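Local coordinates for Phosphoglucomutase/phosphomannomutase family protein (Burkholderia thailandensis, PDB 3UW2), which probably catalyses intramolecular phosphoryl transfer on phosphorylated hexoses, as a metal-binding member of the phosphohexose mutase family, at residues Gln25-Ala30 and Gly38-Ala43; Arg51-Glu56 and Ser123-Thr128; Leu332-Leu337 and His351-Asp356; Lys355-Gly360 and Gly368-Glu373. All blocks are in the same frame, centred on the assembly; numbering follows the deposited sequence.

Contact 1: Gln25-Ala30 and Gly38-Ala43; sequences QSIFKA and GKTLDA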
loop_
_atom_site.group_PDB
_atom_site.type_symbol
_atom_site.label_atom_id
_atom_site.label_comp_id
_atom_site.label_asym_id
_atom_site.label_seq_id
_atom_site.Cartn_x
_atom_site.Cartn_y
_atom_site.Cartn_z
ATOM N N GLN A 25 22.103 7.884 7.194
ATOM C CA GLN A 25 20.814 8.182 7.815
ATOM C C GLN A 25 19.693 8.362 6.773
ATOM O O GLN A 25 18.545 8.042 7.036
ATOM C CB GLN A 25 20.943 9.407 8.724
ATOM C CG GLN A 25 19.719 9.685 9.577
ATOM C CD GLN A 25 18.633 10.427 8.805
ATOM O OE1 GLN A 25 18.919 11.148 7.841
ATOM N NE2 GLN A 25 17.372 10.234 9.205
ATOM N N SER A 26 20.036 8.867 5.587
ATOM C CA SER A 26 19.047 9.131 4.524
ATOM C C SER A 26 18.223 7.899 4.053
ATOM O O SER A 26 17.171 8.088 3.425
ATOM C CB SER A 26 19.716 9.814 3.327
ATOM O OG SER A 26 20.427 8.829 2.572
ATOM N N ILE A 27 18.663 6.661 4.346
ATOM C CA ILE A 27 17.878 5.503 3.893
ATOM C C ILE A 27 16.761 5.187 4.879
ATOM O O ILE A 27 15.879 4.354 4.579
ATOM C CB ILE A 27 18.721 4.232 3.637
ATOM C CG1 ILE A 27 19.330 3.684 4.930
ATOM C CG2 ILE A 27 19.797 4.479 2.586
ATOM C CD1 ILE A 27 20.076 2.357 4.757
ATOM N N PHE A 28 16.817 5.812 6.067
ATOM C CA PHE A 28 15.824 5.555 7.105
ATOM C C PHE A 28 14.704 6.506 6.888
ATOM O O PHE A 28 14.817 7.642 7.366
ATOM C CB PHE A 28 16.440 5.646 8.514
ATOM C CG PHE A 28 17.422 4.542 8.786
ATOM C CD1 PHE A 28 17.023 3.410 9.452
ATOM C CD2 PHE A 28 18.723 4.596 8.243
ATOM C CE1 PHE A 28 17.903 2.390 9.641
ATOM C CE2 PHE A 28 19.618 3.567 8.446
ATOM C CZ PHE A 28 19.184 2.443 9.120
ATOM N N LYS A 29 13.642 6.064 6.174
ATOM C CA LYS A 29 12.535 6.987 5.785
ATOM C C LYS A 29 11.413 6.932 6.804
ATOM O O LYS A 29 11.537 6.287 7.848
ATOM C CB LYS A 29 11.983 6.680 4.384
ATOM C CG LYS A 29 13.071 6.272 3.409
ATOM C CD LYS A 29 13.760 7.510 2.851
ATOM C CE LYS A 29 14.587 7.150 1.625
ATOM N NZ LYS A 29 15.382 8.365 1.287
ATOM N N ALA A 30 10.316 7.626 6.519
ATOM C CA ALA A 30 9.198 7.689 7.464
ATOM C C ALA A 30 8.600 6.320 7.752
ATOM O O ALA A 30 8.281 6.005 8.916
ATOM C CB ALA A 30 8.118 8.644 6.947
ATOM N N GLY A 38 24.901 -0.530 -4.124
ATOM C CA GLY A 38 26.189 -0.031 -4.579
ATOM C C GLY A 38 26.379 1.428 -4.212
ATOM O O GLY A 38 27.443 1.980 -4.439
ATOM N N LYS A 39 25.353 2.061 -3.639
ATOM C CA LYS A 39 25.504 3.455 -3.201
ATOM C C LYS A 39 25.131 3.673 -1.749
ATOM O O LYS A 39 25.910 4.221 -0.999
ATOM C CB LYS A 39 24.667 4.403 -4.033
ATOM C CG LYS A 39 24.929 4.298 -5.515
ATOM C CD LYS A 39 24.600 5.649 -6.100
ATOM C CE LYS A 39 23.197 5.697 -6.697
ATOM N NZ LYS A 39 23.342 5.687 -8.194
ATOM N N THR A 40 23.920 3.329 -1.351
ATOM C CA THR A 40 23.590 3.439 0.071
ATOM C C THR A 40 23.213 2.083 0.675
ATOM O O THR A 40 22.944 1.963 1.851
ATOM C CB THR A 40 22.457 4.449 0.280
ATOM O OG1 THR A 40 21.413 4.113 -0.622
ATOM C CG2 THR A 40 22.946 5.912 -0.049
ATOM N N LEU A 41 23.182 1.049 -0.134
ATOM C CA LEU A 41 22.702 -0.226 0.376
ATOM C C LEU A 41 23.632 -1.350 -0.093
ATOM O O LEU A 41 24.011 -1.363 -1.256
ATOM C CB LEU A 41 21.292 -0.436 -0.176
ATOM C CG LEU A 41 20.329 -1.400 0.437
ATOM C CD1 LEU A 41 20.171 -0.864 1.847
ATOM C CD2 LEU A 41 18.991 -1.365 -0.318
ATOM N N ASP A 42 23.993 -2.279 0.801
ATOM C CA ASP A 42 24.831 -3.429 0.411
ATOM C C ASP A 42 24.620 -4.491 1.491
ATOM O O ASP A 42 23.769 -4.287 2.400
ATOM C CB ASP A 42 26.341 -3.033 0.187
ATOM C CG ASP A 42 26.997 -2.449 1.423
ATOM O OD1 ASP A 42 26.492 -2.625 2.578
ATOM O OD2 ASP A 42 28.032 -1.768 1.248
ATOM N N ALA A 43 25.336 -5.604 1.410
ATOM C CA ALA A 43 25.198 -6.669 2.441
ATOM C C ALA A 43 25.507 -6.155 3.860
ATOM O O ALA A 43 24.845 -6.575 4.784
ATOM C CB ALA A 43 26.096 -7.853 2.149
#

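Contact 2: Arg51-Glu56 and Ser123-Thr128; sequences RAFGSE and SCIVVT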
loop_
_atom_site.group_PDB
_atom_site.type_symbol
_atom_site.label_atom_id
_atom_site.label_comp_id
_atom_site.label_asym_id
_atom_site.label_seq_id
_atom_site.Cartn_x
_atom_site.Cartn_y
_atom_site.Cartn_z
ATOM N N ARG A 51 20.666 -6.777 12.629
ATOM C CA ARG A 51 21.148 -6.750 14.001
ATOM C C ARG A 51 20.354 -5.708 14.833
ATOM O O ARG A 51 19.978 -5.982 15.918
ATOM C CB ARG A 51 22.646 -6.424 13.964
ATOM C CG ARG A 51 23.339 -6.570 15.293
ATOM C CD ARG A 51 23.629 -8.012 15.613
ATOM N NE ARG A 51 24.195 -8.117 16.955
ATOM C CZ ARG A 51 25.481 -7.979 17.248
ATOM N NH1 ARG A 51 25.922 -8.091 18.516
ATOM N NH2 ARG A 51 26.340 -7.766 16.268
ATOM N N ALA A 52 20.120 -4.493 14.311
ATOM C CA ALA A 52 19.374 -3.461 15.021
ATOM C C ALA A 52 17.917 -3.901 15.287
ATOM O O ALA A 52 17.400 -3.757 16.383
ATOM C CB ALA A 52 19.391 -2.139 14.201
ATOM N N PHE A 53 17.248 -4.400 14.265
ATOM C CA PHE A 53 15.862 -4.823 14.397
ATOM C C PHE A 53 15.770 -6.047 15.337
ATOM O O PHE A 53 14.915 -6.079 16.234
ATOM C CB PHE A 53 15.274 -5.160 13.004
ATOM C CG PHE A 53 13.797 -5.473 13.022
ATOM C CD1 PHE A 53 13.352 -6.771 13.328
ATOM C CD2 PHE A 53 12.858 -4.483 12.800
ATOM C CE1 PHE A 53 12.003 -7.068 13.298
ATOM C CE2 PHE A 53 11.475 -4.765 12.816
ATOM C CZ PHE A 53 11.048 -6.057 13.060
ATOM N N GLY A 54 16.661 -7.024 15.178
ATOM C CA GLY A 54 16.645 -8.201 16.077
ATOM C C GLY A 54 16.837 -7.818 17.551
ATOM O O GLY A 54 16.255 -8.462 18.494
ATOM N N SER A 55 17.624 -6.757 17.759
ATOM C CA SER A 55 17.884 -6.225 19.092
ATOM C C SER A 55 16.594 -5.631 19.674
ATOM O O SER A 55 16.320 -5.792 20.878
ATOM C CB SER A 55 18.916 -5.093 19.045
ATOM O OG SER A 55 20.198 -5.554 18.660
ATOM N N GLU A 56 15.846 -4.885 18.863
ATOM C CA GLU A 56 14.592 -4.316 19.342
ATOM C C GLU A 56 13.541 -5.451 19.638
ATOM O O GLU A 56 12.794 -5.398 20.648
ATOM C CB GLU A 56 14.101 -3.258 18.361
ATOM C CG GLU A 56 12.869 -2.476 18.829
ATOM C CD GLU A 56 13.076 -1.798 20.203
ATOM O OE1 GLU A 56 14.204 -1.333 20.552
ATOM O OE2 GLU A 56 12.094 -1.759 20.961
ATOM N N SER A 123 6.771 -10.929 14.143
ATOM C CA SER A 123 7.509 -9.792 13.498
ATOM C C SER A 123 7.994 -10.242 12.108
ATOM O O SER A 123 8.203 -11.425 11.912
ATOM C CB SER A 123 8.706 -9.397 14.374
ATOM O OG SER A 123 8.235 -9.035 15.663
ATOM N N CYS A 124 8.147 -9.338 11.134
ATOM C CA CYS A 124 8.709 -9.764 9.833
ATOM C C CYS A 124 9.396 -8.635 9.196
ATOM O O CYS A 124 9.060 -7.467 9.488
ATOM C CB CYS A 124 7.655 -10.265 8.843
ATOM S SG CYS A 124 6.391 -9.043 8.399
ATOM N N ILE A 125 10.301 -8.958 8.287
ATOM C CA ILE A 125 10.910 -7.914 7.487
ATOM C C ILE A 125 10.859 -8.423 6.041
ATOM O O ILE A 125 11.243 -9.542 5.771
ATOM C CB ILE A 125 12.375 -7.682 7.883
ATOM C CG1 ILE A 125 12.457 -7.229 9.337
ATOM C CG2 ILE A 125 12.996 -6.634 6.964
ATOM C CD1 ILE A 125 13.897 -7.267 9.877
ATOM N N VAL A 126 10.357 -7.611 5.134
ATOM C CA VAL A 126 10.312 -7.998 3.752
ATOM C C VAL A 126 11.369 -7.159 3.051
ATOM O O VAL A 126 11.380 -5.914 3.172
ATOM C CB VAL A 126 8.891 -7.847 3.130
ATOM C CG1 VAL A 126 8.921 -8.379 1.669
ATOM C CG2 VAL A 126 7.834 -8.669 3.937
ATOM N N VAL A 127 12.295 -7.820 2.335
ATOM C CA VAL A 127 13.287 -6.992 1.577
ATOM C C VAL A 127 12.678 -6.675 0.199
ATOM O O VAL A 127 12.545 -7.594 -0.647
ATOM C CB VAL A 127 14.576 -7.849 1.389
ATOM C CG1 VAL A 127 15.675 -7.039 0.681
ATOM C CG2 VAL A 127 15.071 -8.357 2.775
ATOM N N THR A 128 12.334 -5.400 -0.091
ATOM C CA THR A 128 11.663 -5.138 -1.290
ATOM C C THR A 128 11.888 -3.638 -1.595
ATOM O O THR A 128 12.050 -2.810 -0.677
ATOM C CB THR A 128 10.131 -5.417 -1.226
ATOM O OG1 THR A 128 9.527 -4.920 -2.442
ATOM C CG2 THR A 128 9.531 -4.654 -0.075
#

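Contact 3: Leu332-Leu337 and His351-Asp356; sequences LVKAKL and HVFFKD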
loop_
_atom_site.group_PDB
_atom_site.type_symbol
_atom_site.label_atom_id
_atom_site.label_comp_id
_atom_site.label_asym_id
_atom_site.label_seq_id
_atom_site.Cartn_x
_atom_site.Cartn_y
_atom_site.Cartn_z
ATOM N N LEU A 332 0.105 4.739 9.007
ATOM C CA LEU A 332 -0.821 5.511 9.830
ATOM C C LEU A 332 -2.242 4.975 9.743
ATOM O O LEU A 332 -2.929 4.894 10.759
ATOM C CB LEU A 332 -0.793 6.981 9.393
ATOM C CG LEU A 332 0.622 7.596 9.350
ATOM C CD1 LEU A 332 0.510 9.094 9.148
ATOM C CD2 LEU A 332 1.389 7.381 10.624
ATOM N N VAL A 333 -2.680 4.555 8.544
ATOM C CA VAL A 333 -3.990 3.950 8.344
ATOM C C VAL A 333 -4.072 2.614 9.088
ATOM O O VAL A 333 -5.060 2.335 9.786
ATOM C CB VAL A 333 -4.296 3.739 6.835
ATOM C CG1 VAL A 333 -5.475 2.771 6.633
ATOM C CG2 VAL A 333 -4.564 5.089 6.169
ATOM N N LYS A 334 -3.016 1.812 8.988
ATOM C CA LYS A 334 -2.944 0.589 9.742
ATOM C C LYS A 334 -3.035 0.807 11.260
ATOM O O LYS A 334 -3.726 0.050 11.949
ATOM C CB LYS A 334 -1.653 -0.111 9.399
ATOM C CG LYS A 334 -1.480 -1.433 10.042
ATOM C CD LYS A 334 -2.161 -2.530 9.259
ATOM C CE LYS A 334 -1.887 -3.897 9.936
ATOM N NZ LYS A 334 -0.429 -4.281 10.000
ATOM N N ALA A 335 -2.286 1.780 11.797
ATOM C CA ALA A 335 -2.359 2.064 13.233
ATOM C C ALA A 335 -3.804 2.427 13.593
ATOM O O ALA A 335 -4.291 2.070 14.647
ATOM C CB ALA A 335 -1.408 3.237 13.582
ATOM N N LYS A 336 -4.460 3.252 12.763
ATOM C CA LYS A 336 -5.823 3.695 13.046
ATOM C C LYS A 336 -6.825 2.509 13.004
ATOM O O LYS A 336 -7.699 2.353 13.860
ATOM C CB LYS A 336 -6.226 4.826 12.064
ATOM C CG LYS A 336 -7.546 5.592 12.418
ATOM C CD LYS A 336 -7.379 6.294 13.783
ATOM C CE LYS A 336 -8.461 7.300 14.102
ATOM N NZ LYS A 336 -8.145 7.897 15.456
ATOM N N LEU A 337 -6.660 1.632 12.034
ATOM C CA LEU A 337 -7.415 0.373 12.013
ATOM C C LEU A 337 -7.255 -0.449 13.306
ATOM O O LEU A 337 -8.252 -0.991 13.820
ATOM C CB LEU A 337 -6.892 -0.478 10.816
ATOM C CG LEU A 337 -7.669 -1.434 9.966
ATOM C CD1 LEU A 337 -9.086 -0.997 9.607
ATOM C CD2 LEU A 337 -6.830 -1.658 8.689
ATOM N N HIS A 351 -3.553 1.073 -1.386
ATOM C CA HIS A 351 -3.442 -0.011 -0.396
ATOM C C HIS A 351 -4.804 -0.170 0.193
ATOM O O HIS A 351 -5.412 0.829 0.598
ATOM C CB HIS A 351 -2.461 0.336 0.723
ATOM C CG HIS A 351 -1.016 0.544 0.274
ATOM N ND1 HIS A 351 -0.044 -0.365 0.493
ATOM C CD2 HIS A 351 -0.384 1.646 -0.329
ATOM C CE1 HIS A 351 1.149 0.102 0.049
ATOM N NE2 HIS A 351 0.939 1.332 -0.460
ATOM N N VAL A 352 -5.295 -1.404 0.308
ATOM C CA VAL A 352 -6.639 -1.638 0.813
ATOM C C VAL A 352 -6.498 -2.656 1.939
ATOM O O VAL A 352 -5.830 -3.712 1.761
ATOM C CB VAL A 352 -7.592 -2.141 -0.317
ATOM C CG1 VAL A 352 -9.025 -2.327 0.209
ATOM C CG2 VAL A 352 -7.656 -1.131 -1.466
ATOM N N PHE A 353 -7.093 -2.352 3.096
ATOM C CA PHE A 353 -6.837 -3.161 4.271
ATOM C C PHE A 353 -8.153 -3.807 4.709
ATOM O O PHE A 353 -9.036 -3.113 5.243
ATOM C CB PHE A 353 -6.311 -2.289 5.424
ATOM C CG PHE A 353 -5.114 -1.419 5.099
ATOM C CD1 PHE A 353 -5.238 -0.287 4.286
ATOM C CD2 PHE A 353 -3.872 -1.671 5.709
ATOM C CE1 PHE A 353 -4.123 0.567 4.066
ATOM C CE2 PHE A 353 -2.766 -0.834 5.487
ATOM C CZ PHE A 353 -2.900 0.283 4.668
ATOM N N PHE A 354 -8.276 -5.128 4.545
ATOM C CA PHE A 354 -9.445 -5.891 5.054
ATOM C C PHE A 354 -9.097 -6.489 6.415
ATOM O O PHE A 354 -8.175 -7.293 6.484
ATOM C CB PHE A 354 -9.801 -7.079 4.119
ATOM C CG PHE A 354 -10.357 -6.648 2.779
ATOM C CD1 PHE A 354 -11.740 -6.439 2.622
ATOM C CD2 PHE A 354 -9.478 -6.346 1.695
ATOM C CE1 PHE A 354 -12.261 -5.999 1.384
ATOM C CE2 PHE A 354 -10.017 -5.931 0.476
ATOM C CZ PHE A 354 -11.389 -5.756 0.327
ATOM N N LYS A 355 -9.836 -6.090 7.461
ATOM C CA LYS A 355 -9.834 -6.805 8.703
ATOM C C LYS A 355 -11.000 -7.769 8.656
ATOM O O LYS A 355 -10.839 -8.949 9.004
ATOM C CB LYS A 355 -9.943 -5.856 9.902
ATOM C CG LYS A 355 -10.080 -6.576 11.252
ATOM C CD LYS A 355 -8.892 -7.492 11.535
ATOM C CE LYS A 355 -9.221 -8.303 12.790
ATOM N NZ LYS A 355 -7.969 -8.073 13.536
ATOM N N ASP A 356 -12.161 -7.317 8.188
ATOM C CA ASP A 356 -13.318 -8.266 7.964
ATOM C C ASP A 356 -12.882 -9.506 7.200
ATOM O O ASP A 356 -12.318 -9.370 6.091
ATOM C CB ASP A 356 -14.360 -7.496 7.147
ATOM C CG ASP A 356 -15.461 -8.382 6.617
ATOM O OD1 ASP A 356 -16.322 -8.698 7.436
ATOM O OD2 ASP A 356 -15.511 -8.687 5.410
#

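Contact 4: Lys355-Gly360 and Gly368-Glu373; sequences KDRWYG and GARLLE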
loop_
_atom_site.group_PDB
_atom_site.type_symbol
_atom_site.label_atom_id
_atom_site.label_comp_id
_atom_site.label_asym_id
_atom_site.label_seq_id
_atom_site.Cartn_x
_atom_site.Cartn_y
_atom_site.Cartn_z
ATOM N N LYS A 355 -9.836 -6.090 7.461
ATOM C CA LYS A 355 -9.834 -6.805 8.703
ATOM C C LYS A 355 -11.000 -7.769 8.656
ATOM O O LYS A 355 -10.839 -8.949 9.004
ATOM C CB LYS A 355 -9.943 -5.856 9.902
ATOM C CG LYS A 355 -10.080 -6.576 11.252
ATOM C CD LYS A 355 -8.892 -7.492 11.535
ATOM C CE LYS A 355 -9.221 -8.303 12.790
ATOM N NZ LYS A 355 -7.969 -8.073 13.536
ATOM N N ASP A 356 -12.161 -7.317 8.188
ATOM C CA ASP A 356 -13.318 -8.266 7.964
ATOM C C ASP A 356 -12.882 -9.506 7.200
ATOM O O ASP A 356 -12.318 -9.370 6.091
ATOM C CB ASP A 356 -14.360 -7.496 7.147
ATOM C CG ASP A 356 -15.461 -8.382 6.617
ATOM O OD1 ASP A 356 -16.322 -8.698 7.436
ATOM O OD2 ASP A 356 -15.511 -8.687 5.410
ATOM N N ARG A 357 -13.024 -10.699 7.806
ATOM C CA ARG A 357 -12.731 -12.021 7.169
ATOM C C ARG A 357 -11.254 -12.195 6.846
ATOM O O ARG A 357 -10.865 -13.105 6.095
ATOM C CB ARG A 357 -13.537 -12.201 5.861
ATOM C CG ARG A 357 -15.042 -12.268 6.108
ATOM C CD ARG A 357 -15.866 -12.111 4.817
ATOM N NE ARG A 357 -15.519 -13.116 3.784
ATOM C CZ ARG A 357 -15.744 -12.923 2.492
ATOM N NH1 ARG A 357 -16.327 -11.769 2.027
ATOM N NH2 ARG A 357 -15.345 -13.840 1.653
ATOM N N TRP A 358 -10.436 -11.327 7.417
ATOM C CA TRP A 358 -9.016 -11.321 7.066
ATOM C C TRP A 358 -8.123 -10.973 8.258
ATOM O O TRP A 358 -8.485 -11.268 9.373
ATOM C CB TRP A 358 -8.816 -10.435 5.821
ATOM C CG TRP A 358 -7.452 -10.531 5.114
ATOM C CD1 TRP A 358 -6.592 -9.492 4.772
ATOM C CD2 TRP A 358 -6.874 -11.723 4.519
ATOM N NE1 TRP A 358 -5.511 -9.981 4.062
ATOM C CE2 TRP A 358 -5.632 -11.320 3.899
ATOM C CE3 TRP A 358 -7.247 -13.089 4.499
ATOM C CZ2 TRP A 358 -4.793 -12.245 3.250
ATOM C CZ3 TRP A 358 -6.410 -13.993 3.859
ATOM C CH2 TRP A 358 -5.201 -13.589 3.271
ATOM N N TYR A 359 -6.967 -10.323 8.042
ATOM C CA TYR A 359 -5.963 -10.108 9.099
ATOM C C TYR A 359 -5.621 -8.616 9.247
ATOM O O TYR A 359 -4.857 -8.230 10.124
ATOM C CB TYR A 359 -4.660 -10.881 8.737
ATOM C CG TYR A 359 -4.957 -12.344 8.693
ATOM C CD1 TYR A 359 -4.998 -13.075 9.856
ATOM C CD2 TYR A 359 -5.278 -12.989 7.475
ATOM C CE1 TYR A 359 -5.314 -14.442 9.825
ATOM C CE2 TYR A 359 -5.583 -14.345 7.433
ATOM C CZ TYR A 359 -5.617 -15.039 8.600
ATOM O OH TYR A 359 -5.974 -16.355 8.549
ATOM N N GLY A 360 -6.153 -7.798 8.368
ATOM C CA GLY A 360 -6.022 -6.344 8.577
ATOM C C GLY A 360 -4.789 -5.732 7.945
ATOM O O GLY A 360 -4.615 -4.513 8.038
ATOM N N GLY A 368 -7.691 -8.231 -4.814
ATOM C CA GLY A 368 -8.125 -8.744 -6.106
ATOM C C GLY A 368 -9.191 -9.834 -5.931
ATOM O O GLY A 368 -10.191 -9.844 -6.616
ATOM N N ALA A 369 -8.958 -10.757 -5.009
ATOM C CA ALA A 369 -9.883 -11.827 -4.777
ATOM C C ALA A 369 -11.214 -11.278 -4.242
ATOM O O ALA A 369 -12.291 -11.740 -4.660
ATOM C CB ALA A 369 -9.259 -12.832 -3.803
ATOM N N ARG A 370 -11.156 -10.275 -3.353
ATOM C CA ARG A 370 -12.363 -9.762 -2.765
ATOM C C ARG A 370 -13.131 -9.026 -3.859
ATOM O O ARG A 370 -14.349 -9.024 -3.845
ATOM C CB ARG A 370 -12.063 -8.812 -1.589
ATOM C CG ARG A 370 -11.595 -9.546 -0.303
ATOM C CD ARG A 370 -12.726 -10.357 0.328
ATOM N NE ARG A 370 -13.750 -9.455 0.949
ATOM C CZ ARG A 370 -13.810 -9.141 2.244
ATOM N NH1 ARG A 370 -12.967 -9.712 3.157
ATOM N NH2 ARG A 370 -14.775 -8.328 2.657
ATOM N N LEU A 371 -12.407 -8.388 -4.786
ATOM C CA LEU A 371 -13.072 -7.620 -5.890
ATOM C C LEU A 371 -13.764 -8.657 -6.822
ATOM O O LEU A 371 -14.937 -8.517 -7.158
ATOM C CB LEU A 371 -12.008 -6.799 -6.606
ATOM C CG LEU A 371 -12.499 -6.001 -7.823
ATOM C CD1 LEU A 371 -13.711 -5.174 -7.434
ATOM C CD2 LEU A 371 -11.381 -5.136 -8.360
ATOM N N LEU A 372 -13.065 -9.753 -7.171
ATOM C CA LEU A 372 -13.690 -10.807 -8.005
ATOM C C LEU A 372 -14.958 -11.419 -7.331
ATOM O O LEU A 372 -15.916 -11.773 -7.996
ATOM C CB LEU A 372 -12.680 -11.909 -8.319
ATOM C CG LEU A 372 -11.429 -11.633 -9.166
ATOM C CD1 LEU A 372 -10.501 -12.819 -9.146
ATOM C CD2 LEU A 372 -11.918 -11.373 -10.577
ATOM N N GLU A 373 -14.945 -11.591 -6.022
ATOM C CA GLU A 373 -16.118 -12.116 -5.319
ATOM C C GLU A 373 -17.379 -11.262 -5.614
ATOM O O GLU A 373 -18.484 -11.810 -5.816
ATOM C CB GLU A 373 -15.852 -12.082 -3.814
ATOM C CG GLU A 373 -17.024 -12.587 -2.966
ATOM C CD GLU A 373 -16.666 -12.596 -1.485
ATOM O OE1 GLU A 373 -16.535 -11.501 -0.833
ATOM O OE2 GLU A 373 -16.487 -13.703 -0.982
#

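Contact 1: Gln25-Ala30 and Gly38-Ala43
I27 meets T40 and L41 where the two loops flanking strand 33-36 come back together, in the alpha/beta/alpha domain I at the start of the chain. The tightest touch is methyl against methine: I27 CG2 lies 3.5 Å from T40 CB and 3.6 Å from T40 OG1, the two side chains passing one another head to tail. The other branch of I27 runs on as an extended arm. CG1 lies between the backbone N and the carbonyl carbon (chi1 66°), and the terminal CD1 comes to 4.3 Å from L41 CD1, a looser apolar touch.

No hydrogen bond joins the two segments. T40 turns its hydroxyl to V36 N, at the end of the strand that separates the loops, which fixes the rotation of the branch facing I27. I27 itself has a backbone bond to R34. L41, a buried residue, packs on L78 of helix 75-88 and on N137 and F139 of strand 136-143.

Further out, D42 is the N-cap of helix 43-59, its OD1 accepting from V45 N. The 3-10 segment 25-27 closes with F28 N bonded to Q25 O at 3.0 Å, while K29 folds its chain back and sets NZ 2.8 Å from S26 O, almost in line with the C=O bond.

Contact 2: Arg51-Glu56 and Ser123-Thr128
F53 and I125 form the close-packed part of this contact. The two side chains meet head-on, and I125 CD1 sits over one face of the F53 ring, 3.8 Å from the centroid and 24° off the normal: a CH-pi contact displaced toward the rim, with F53 CD1 just 3.5 Å from that methyl. With CG anti to the backbone N (chi1 -174°), the ring extends from the helix toward the strand.

Toward S123 the fit slackens. F53 CE1 comes to 4.2 Å from S123 CB, which lies near the ring plane at its edge, and S123 OG accepts from R144 N. This is helix-on-sheet packing in the alpha/beta/alpha domain I: helix 43-59 lies against strand 124-127, which runs between strands 64-69 and 136-143. L86 of helix 75-88 and M141 also touch the F53 side chain.

On the helix, R51 and E56 are partly exposed, and E56 forms a salt bridge with R159. S55 between them is buried: its N (3.1 Å) and OG (2.8 Å) reach R51 O from opposite faces of the carbonyl plane, and OG also bonds E166 N. C124 points away from the helix, its side chain about 13 Å from the bound zinc ion.

Contact 3: Leu332-Leu337 and His351-Asp356
The ring of F353 is the centre of this contact, met by three residues of the 332-337 helix. V333 gives the clearest geometry: its CG1 methyl stands over one face of the ring, 4.0 Å from the centroid and 27° off the normal, a CH-pi contact in which F353 CE1 is the nearest ring atom at 3.6 Å. L337, one helical turn on, comes in at the root of the ring instead, placing CD2 3.4 Å from F353 CB. K334 contributes aliphatic chain rather than charge. With CG anti to the backbone N and a bend at the next torsion (chi2 84°), its CD passes 4.0 Å from F353 CD2, while the ammonium end leads away from the strand. V333 thus covers one face, while L337 and K334 touch the ring obliquely; there is no flat stacking, and no hydrogen bond links the two segments.

The axes of the short segments 332-337 and 352-354 come within 10.1 Å and diverge by 21°, nearly parallel. Strand 352-354 is an edge strand of the four-stranded sheet in the alpha/beta/alpha domain III, antiparallel to strand 344-346, whose A345 also touches V333. Helix 330-340 packs on the face carrying F353; V352 and F354 point to the other face, where helix 364-375 lies and where the F354 ring touches R370.

Contact 4: Lys355-Gly360 and Gly368-Glu373
D356 OD2 is gripped by two arginines in salt bridges: R370 NH2 at 2.9 Å, met nearly along the C-O axis, and R296 of helix 282-296. R370 holds D356 end-on with both terminal nitrogens, the second, NH1, reaching the backbone D356 O at 3.0 Å. That oxygen lies in the guanidinium plane, although the nitrogen stands 40° above the carbonyl plane.

R357 forms a second salt bridge, with E373. Its NH1 and NH2 each give a 2.9 Å bond, to E373 OE1 and OE2 respectively, using the syn lone pairs of a nearly coplanar carboxylate; the bond to OE1 is almost straight (172°). E373 stretches out fully extended to get there. D356, R357, R370 and E373 thus make one salt-bridge network. D356 and R357 are also the central residues of a type II beta turn, K355 to W358, between strand 352-354 and helix 364-375 of domain III.

The two guanidiniums stack, their centres 4.2 Å apart and their planes at 25°, with R357 NH1 over the middle of R370. The carboxylates at their edges probably offset the like charges. R357 NE also makes a salt bridge to D188 and R357 O accepts from R184, tying the turn to helix 178-186 and the loop after it.

Overall arrangement
Contacts 1 and 2 belong to domain I and contacts 3 and 4 to domain III. Contacts 2 and 3 are alike in kind: each sets a helix on a sheet through one buried phenylalanine whose face takes an aliphatic methyl, but the ring comes from the helix in contact 2 and from the strand in contact 3. Contact 1 is also apolar and buried, but it joins two loops around a strand and is smaller. Contact 4, partly buried, is the exception, built from ion pairs and a guanidinium stack. Helix 43-59 runs from contact 1 into contact 2, though their nearest atoms stay about 7 Å apart. Contacts 3 and 4 share K355 and D356 and touch directly.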